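Local atomic coordinates of cellobiose 2-epimerase (Ruminococcus albus, PDB entry 3VW5), a protein that catalyses the reversible epimerization of cellobiose to 4-O-beta-D-glucopyranosyl-D-mannose, inverting C2 of the reducing-end sugar without prior modification of the substrate. Residues S331-I336 and G347-E352; Y61-G66 and E381-G386. The protein carries 2 engineered substitutions. All coordinates share one frame; numbering follows the deposited sequence.

Contact 1 of 2, residues S331-I336 and G347-E352; sequences SVWENI and GEWYSE
In the (alpha/alpha)6 barrel, the loop that leaves helix 323-340 turns back on that helix and lays the indole of Trp349 against Ile336 and Trp333. The main touch is a CH-pi contact: the branch methyl CG2 of Ile336 sits over one face of the indole, 3.9 Å from the centroid of the six-membered ring and 21° off its normal. It is displaced toward the rim, with CH2 of Trp349 its nearest atom at 3.6 Å. CD1 of Ile336 follows at 4.1 Å from the same CH2, so both ends of the side chain meet the benzo part of the indole. With Ile336 CG2 anti to the backbone N and CG1 beside it (chi1 -71°), the two branches reach the ring together. Trp333 adds a looser apolar contact, its CZ3 lying 4.5 Å from CZ2 of Trp349; this atom of Trp349 lies at the edge of the Trp333 ring, near its plane, and the two indoles do not stack. The polar ends of both rings turn to helix 2-19, where Trp333 NE1 is hydrogen-bonded to Glu5 and Trp349 NE1 to Glu9. The backbone of the loop is held as well: Trp349 N donates to Glu348 OE1 over 2.6 Å, approaching from above the carboxylate plane, and Lys370 pairs with that same oxygen and also binds Trp349 O. Trp303 of helix 303-318 and Met378 of helix 373-385 also touch Trp349, making this a buried helix-to-loop junction of the alpha-helical barrel.

Contact 2 of 2, residues Y61-G66 and E381-G386; sequences YMTLGG and EVITRG
The flat groups stand apart from the touching pair Thr63 and Ile383, each edged by its own segment: Gly66 C lies in plane at the edge of the Tyr61 ring, and Glu381 O likewise at the Arg385 guanidinium. Across the contact, methyl meets methyl, with Thr63 CG2 4.1 Å from Ile383 CG2. Both CG2 atoms stand anti to the backbone N, because chi1 puts the other branch beside it (OG1 of Thr63 at -60°, CG1 of Ile383 at -78°). There Thr63 OG1 bonds Asn59 O, one turn back. Leu64 reaches in with its end, CD2 standing 4.4 Å from Ile383 CD1; both side chains also touch Arg7 of helix 2-19. Along helix 373-385, Arg385 NE forms a salt bridge to Glu381 OE1 at 2.8 Å; NE sits nearly on the line of the C-O bond, yet its N-H points there at a bent 134°. Arg253 pairs with the other oxygen of Glu381, and Arg385 NH1 bonds to Gln318 and Asn315. Both helices finish here, and Gly65 and Gly386, the first residues beyond them, have positive phi. The sparse apolar contact joins the C-terminal ends of helix 47-64 and helix 373-385, consistent with ring closure in an (alpha/alpha)6 barrel.

Contact 1 is nested in the chain within the long loop closed by contact 2: residues 61-66 come first, then 331-336 and 347-352, and 381-386 last. Their centres lie 20 Å apart and their nearest atoms about 7 Å apart, without touching. Helix 2-19 runs beside both, meeting the tryptophans of contact 1 and Leu64 and Ile383 of contact 2, while helix 373-385, which supplies one segment of contact 2, also packs against Trp349. Contact 1 is a local, buried link between a helix and the loop after it; contact 2 spans 314 intervening residues near the surface and brings an early helix, 47-64, beside the last one, 373-385, as expected where a ring of helices closes.

Contact 1 of 2, residues S331-I336 and G347-E352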
loop_
_atom_site.group_PDB
_atom_site.type_symbol
_atom_site.label_atom_id
_atom_site.label_comp_id
_atom_site.label_asym_id
_atom_site.label_seq_id
_atom_site.Cartn_x
_atom_site.Cartn_y
_atom_site.Cartn_z
ATOM N N SER A 331 18.245 -5.039 -10.510
ATOM C CA SER A 331 19.115 -5.188 -9.373
ATOM C C SER A 331 18.276 -5.475 -8.125
ATOM O O SER A 331 18.538 -6.434 -7.392
ATOM C CB SER A 331 19.945 -3.914 -9.222
ATOM O OG SER A 331 20.951 -4.067 -8.243
ATOM N N VAL A 332 17.253 -4.658 -7.893
ATOM C CA VAL A 332 16.415 -4.840 -6.719
ATOM C C VAL A 332 15.716 -6.190 -6.779
ATOM O O VAL A 332 15.659 -6.928 -5.795
ATOM C CB VAL A 332 15.378 -3.717 -6.579
ATOM C CG1 VAL A 332 14.399 -4.032 -5.462
ATOM C CG2 VAL A 332 16.080 -2.411 -6.322
ATOM N N TRP A 333 15.186 -6.516 -7.945
ATOM C CA TRP A 333 14.560 -7.824 -8.123
ATOM C C TRP A 333 15.548 -8.983 -7.897
ATOM O O TRP A 333 15.245 -9.940 -7.171
ATOM C CB TRP A 333 13.908 -7.921 -9.498
ATOM C CG TRP A 333 13.512 -9.295 -9.869
ATOM C CD1 TRP A 333 13.944 -10.006 -10.948
ATOM C CD2 TRP A 333 12.593 -10.141 -9.168
ATOM N NE1 TRP A 333 13.349 -11.241 -10.963
ATOM C CE2 TRP A 333 12.515 -11.351 -9.882
ATOM C CE3 TRP A 333 11.825 -9.987 -8.010
ATOM C CZ2 TRP A 333 11.705 -12.408 -9.476
ATOM C CZ3 TRP A 333 11.015 -11.035 -7.607
ATOM C CH2 TRP A 333 10.965 -12.234 -8.340
ATOM N N GLU A 334 16.729 -8.895 -8.507
ATOM C CA GLU A 334 17.745 -9.930 -8.320
ATOM C C GLU A 334 17.979 -10.165 -6.827
ATOM O O GLU A 334 18.096 -11.310 -6.373
ATOM C CB GLU A 334 19.051 -9.585 -9.043
ATOM C CG GLU A 334 18.959 -9.658 -10.576
ATOM C CD GLU A 334 18.669 -11.069 -11.109
ATOM O OE1 GLU A 334 18.016 -11.189 -12.190
ATOM O OE2 GLU A 334 19.101 -12.061 -10.453
ATOM N N ASN A 335 18.009 -9.080 -6.060
ATOM C CA ASN A 335 18.254 -9.191 -4.627
ATOM C C ASN A 335 17.038 -9.619 -3.808
ATOM O O ASN A 335 17.188 -10.219 -2.746
ATOM C CB ASN A 335 18.894 -7.918 -4.088
ATOM C CG ASN A 335 20.316 -7.750 -4.570
ATOM O OD1 ASN A 335 21.253 -8.243 -3.948
ATOM N ND2 ASN A 335 20.488 -7.077 -5.701
ATOM N N ILE A 336 15.837 -9.329 -4.301
ATOM C CA ILE A 336 14.636 -9.922 -3.729
ATOM C C ILE A 336 14.733 -11.460 -3.816
ATOM O O ILE A 336 14.460 -12.167 -2.841
ATOM C CB ILE A 336 13.366 -9.426 -4.442
ATOM C CG1 ILE A 336 13.094 -7.966 -4.090
ATOM C CG2 ILE A 336 12.159 -10.273 -4.077
ATOM C CD1 ILE A 336 11.971 -7.364 -4.913
ATOM N N GLY A 347 6.755 -20.771 3.352
ATOM C CA GLY A 347 6.733 -19.355 3.644
ATOM C C GLY A 347 6.636 -18.602 2.333
ATOM O O GLY A 347 6.508 -19.231 1.271
ATOM N N GLU A 348 6.694 -17.270 2.391
ATOM C CA GLU A 348 6.638 -16.488 1.167
ATOM C C GLU A 348 7.791 -15.501 1.018
ATOM O O GLU A 348 8.793 -15.829 0.391
ATOM C CB GLU A 348 5.255 -15.841 0.939
ATOM C CG GLU A 348 4.802 -14.855 1.988
ATOM C CD GLU A 348 4.758 -13.414 1.462
ATOM O OE1 GLU A 348 5.641 -12.623 1.883
ATOM O OE2 GLU A 348 3.853 -13.075 0.651
ATOM N N TRP A 349 7.642 -14.298 1.556
ATOM C CA TRP A 349 8.738 -13.335 1.579
ATOM C C TRP A 349 9.070 -13.026 3.032
ATOM O O TRP A 349 8.170 -12.868 3.850
ATOM C CB TRP A 349 8.372 -12.023 0.861
ATOM C CG TRP A 349 8.244 -12.106 -0.637
ATOM C CD1 TRP A 349 7.920 -13.220 -1.384
ATOM C CD2 TRP A 349 8.445 -11.038 -1.578
ATOM N NE1 TRP A 349 7.911 -12.903 -2.721
ATOM C CE2 TRP A 349 8.225 -11.574 -2.873
ATOM C CE3 TRP A 349 8.775 -9.683 -1.454
ATOM C CZ2 TRP A 349 8.328 -10.795 -4.038
ATOM C CZ3 TRP A 349 8.884 -8.913 -2.614
ATOM C CH2 TRP A 349 8.661 -9.474 -3.888
ATOM N N TYR A 350 10.355 -12.946 3.357
ATOM C CA TYR A 350 10.746 -12.423 4.652
ATOM C C TYR A 350 10.355 -10.955 4.767
ATOM O O TYR A 350 10.488 -10.185 3.811
ATOM C CB TYR A 350 12.252 -12.542 4.850
ATOM C CG TYR A 350 12.753 -13.942 5.028
ATOM C CD1 TYR A 350 12.643 -14.590 6.258
ATOM C CD2 TYR A 350 13.369 -14.610 3.982
ATOM C CE1 TYR A 350 13.129 -15.873 6.430
ATOM C CE2 TYR A 350 13.851 -15.892 4.138
ATOM C CZ TYR A 350 13.735 -16.515 5.365
ATOM O OH TYR A 350 14.228 -17.779 5.528
ATOM N N SER A 351 9.885 -10.578 5.949
ATOM C CA SER A 351 9.571 -9.189 6.278
ATOM C C SER A 351 10.777 -8.230 6.168
ATOM O O SER A 351 10.716 -7.218 5.459
ATOM C CB SER A 351 8.999 -9.133 7.693
ATOM O OG SER A 351 8.414 -7.881 7.958
ATOM N N GLU A 352 11.864 -8.557 6.873
ATOM C CA GLU A 352 13.031 -7.674 6.970
ATOM C C GLU A 352 14.369 -8.428 6.917
ATOM O O GLU A 352 14.614 -9.365 7.683
ATOM C CB GLU A 352 12.959 -6.817 8.248
ATOM C CG GLU A 352 11.902 -5.711 8.199
ATOM C CD GLU A 352 11.754 -4.928 9.507
ATOM O OE1 GLU A 352 12.479 -5.212 10.486
ATOM O OE2 GLU A 352 10.900 -4.011 9.567
#

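Contact 2 of 2, residues Y61-G66 and E381-G386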
loop_
_atom_site.group_PDB
_atom_site.type_symbol
_atom_site.label_atom_id
_atom_site.label_comp_id
_atom_site.label_asym_id
_atom_site.label_seq_id
_atom_site.Cartn_x
_atom_site.Cartn_y
_atom_site.Cartn_z
ATOM N N TYR A 61 -7.140 -11.670 -10.105
ATOM C CA TYR A 61 -8.148 -12.210 -10.990
ATOM C C TYR A 61 -8.204 -11.411 -12.301
ATOM O O TYR A 61 -8.242 -11.988 -13.398
ATOM C CB TYR A 61 -9.502 -12.254 -10.292
ATOM C CG TYR A 61 -10.633 -12.590 -11.223
ATOM C CD1 TYR A 61 -10.783 -13.878 -11.730
ATOM C CD2 TYR A 61 -11.555 -11.616 -11.603
ATOM C CE1 TYR A 61 -11.815 -14.185 -12.583
ATOM C CE2 TYR A 61 -12.592 -11.915 -12.450
ATOM C CZ TYR A 61 -12.719 -13.204 -12.942
ATOM O OH TYR A 61 -13.753 -13.504 -13.801
ATOM N N MET A 62 -8.178 -10.087 -12.195
ATOM C CA MET A 62 -8.212 -9.245 -13.386
ATOM C C MET A 62 -6.939 -9.365 -14.234
ATOM O O MET A 62 -6.893 -8.884 -15.360
ATOM C CB MET A 62 -8.453 -7.777 -13.016
ATOM C CG MET A 62 -9.865 -7.454 -12.529
ATOM S SD MET A 62 -10.190 -5.664 -12.380
ATOM C CE MET A 62 -9.227 -5.222 -10.925
ATOM N N THR A 63 -5.900 -10.000 -13.707
ATOM C CA THR A 63 -4.631 -10.034 -14.426
ATOM C C THR A 63 -4.377 -11.402 -15.064
ATOM O O THR A 63 -3.899 -11.504 -16.198
ATOM C CB THR A 63 -3.467 -9.635 -13.493
ATOM O OG1 THR A 63 -3.695 -8.308 -13.010
ATOM C CG2 THR A 63 -2.129 -9.679 -14.223
ATOM N N LEU A 64 -4.739 -12.446 -14.334
ATOM C CA LEU A 64 -4.429 -13.806 -14.732
ATOM C C LEU A 64 -5.695 -14.590 -15.075
ATOM O O LEU A 64 -5.642 -15.598 -15.790
ATOM C CB LEU A 64 -3.698 -14.498 -13.586
ATOM C CG LEU A 64 -2.566 -13.684 -12.970
ATOM C CD1 LEU A 64 -2.052 -14.401 -11.762
ATOM C CD2 LEU A 64 -1.458 -13.445 -13.973
ATOM N N GLY A 65 -6.831 -14.122 -14.562
ATOM C CA GLY A 65 -8.060 -14.882 -14.649
ATOM C C GLY A 65 -7.992 -16.060 -13.695
ATOM O O GLY A 65 -6.987 -16.257 -13.010
ATOM N N GLY A 66 -9.061 -16.843 -13.642
ATOM C CA GLY A 66 -9.109 -17.991 -12.765
ATOM C C GLY A 66 -10.153 -17.793 -11.691
ATOM O O GLY A 66 -9.915 -17.113 -10.699
ATOM N N GLU A 381 2.088 -5.313 -11.618
ATOM C CA GLU A 381 2.443 -4.080 -12.306
ATOM C C GLU A 381 3.509 -4.340 -13.355
ATOM O O GLU A 381 3.533 -3.691 -14.404
ATOM C CB GLU A 381 2.912 -3.014 -11.314
ATOM C CG GLU A 381 1.792 -2.226 -10.638
ATOM C CD GLU A 381 1.111 -1.199 -11.560
ATOM O OE1 GLU A 381 1.772 -0.673 -12.499
ATOM O OE2 GLU A 381 -0.093 -0.912 -11.328
ATOM N N VAL A 382 4.389 -5.293 -13.060
ATOM C CA VAL A 382 5.521 -5.616 -13.925
ATOM C C VAL A 382 4.985 -6.318 -15.149
ATOM O O VAL A 382 5.320 -5.973 -16.291
ATOM C CB VAL A 382 6.532 -6.543 -13.220
ATOM C CG1 VAL A 382 7.455 -7.203 -14.244
ATOM C CG2 VAL A 382 7.339 -5.775 -12.172
ATOM N N ILE A 383 4.138 -7.306 -14.883
ATOM C CA ILE A 383 3.454 -8.048 -15.919
ATOM C C ILE A 383 2.731 -7.083 -16.850
ATOM O O ILE A 383 2.892 -7.127 -18.071
ATOM C CB ILE A 383 2.437 -9.033 -15.302
ATOM C CG1 ILE A 383 3.163 -10.265 -14.761
ATOM C CG2 ILE A 383 1.377 -9.415 -16.325
ATOM C CD1 ILE A 383 2.287 -11.186 -13.969
ATOM N N THR A 384 1.957 -6.191 -16.251
ATOM C CA THR A 384 1.052 -5.317 -16.985
ATOM C C THR A 384 1.751 -4.239 -17.818
ATOM O O THR A 384 1.250 -3.851 -18.869
ATOM C CB THR A 384 0.064 -4.660 -16.006
ATOM O OG1 THR A 384 -1.131 -5.451 -15.944
ATOM C CG2 THR A 384 -0.276 -3.251 -16.437
ATOM N N ARG A 385 2.902 -3.758 -17.351
ATOM C CA ARG A 385 3.644 -2.724 -18.067
ATOM C C ARG A 385 4.469 -3.310 -19.208
ATOM O O ARG A 385 4.943 -2.597 -20.089
ATOM C CB ARG A 385 4.565 -1.972 -17.103
ATOM C CG ARG A 385 3.828 -1.185 -16.046
ATOM C CD ARG A 385 4.783 -0.595 -15.052
ATOM N NE ARG A 385 4.061 -0.013 -13.928
ATOM C CZ ARG A 385 3.985 1.291 -13.677
ATOM N NH1 ARG A 385 4.606 2.167 -14.466
ATOM N NH2 ARG A 385 3.297 1.717 -12.625
ATOM N N GLY A 386 4.654 -4.622 -19.158
ATOM C CA GLY A 386 5.454 -5.337 -20.129
ATOM C C GLY A 386 6.777 -4.719 -20.552
ATOM O O GLY A 386 7.149 -4.823 -21.715
#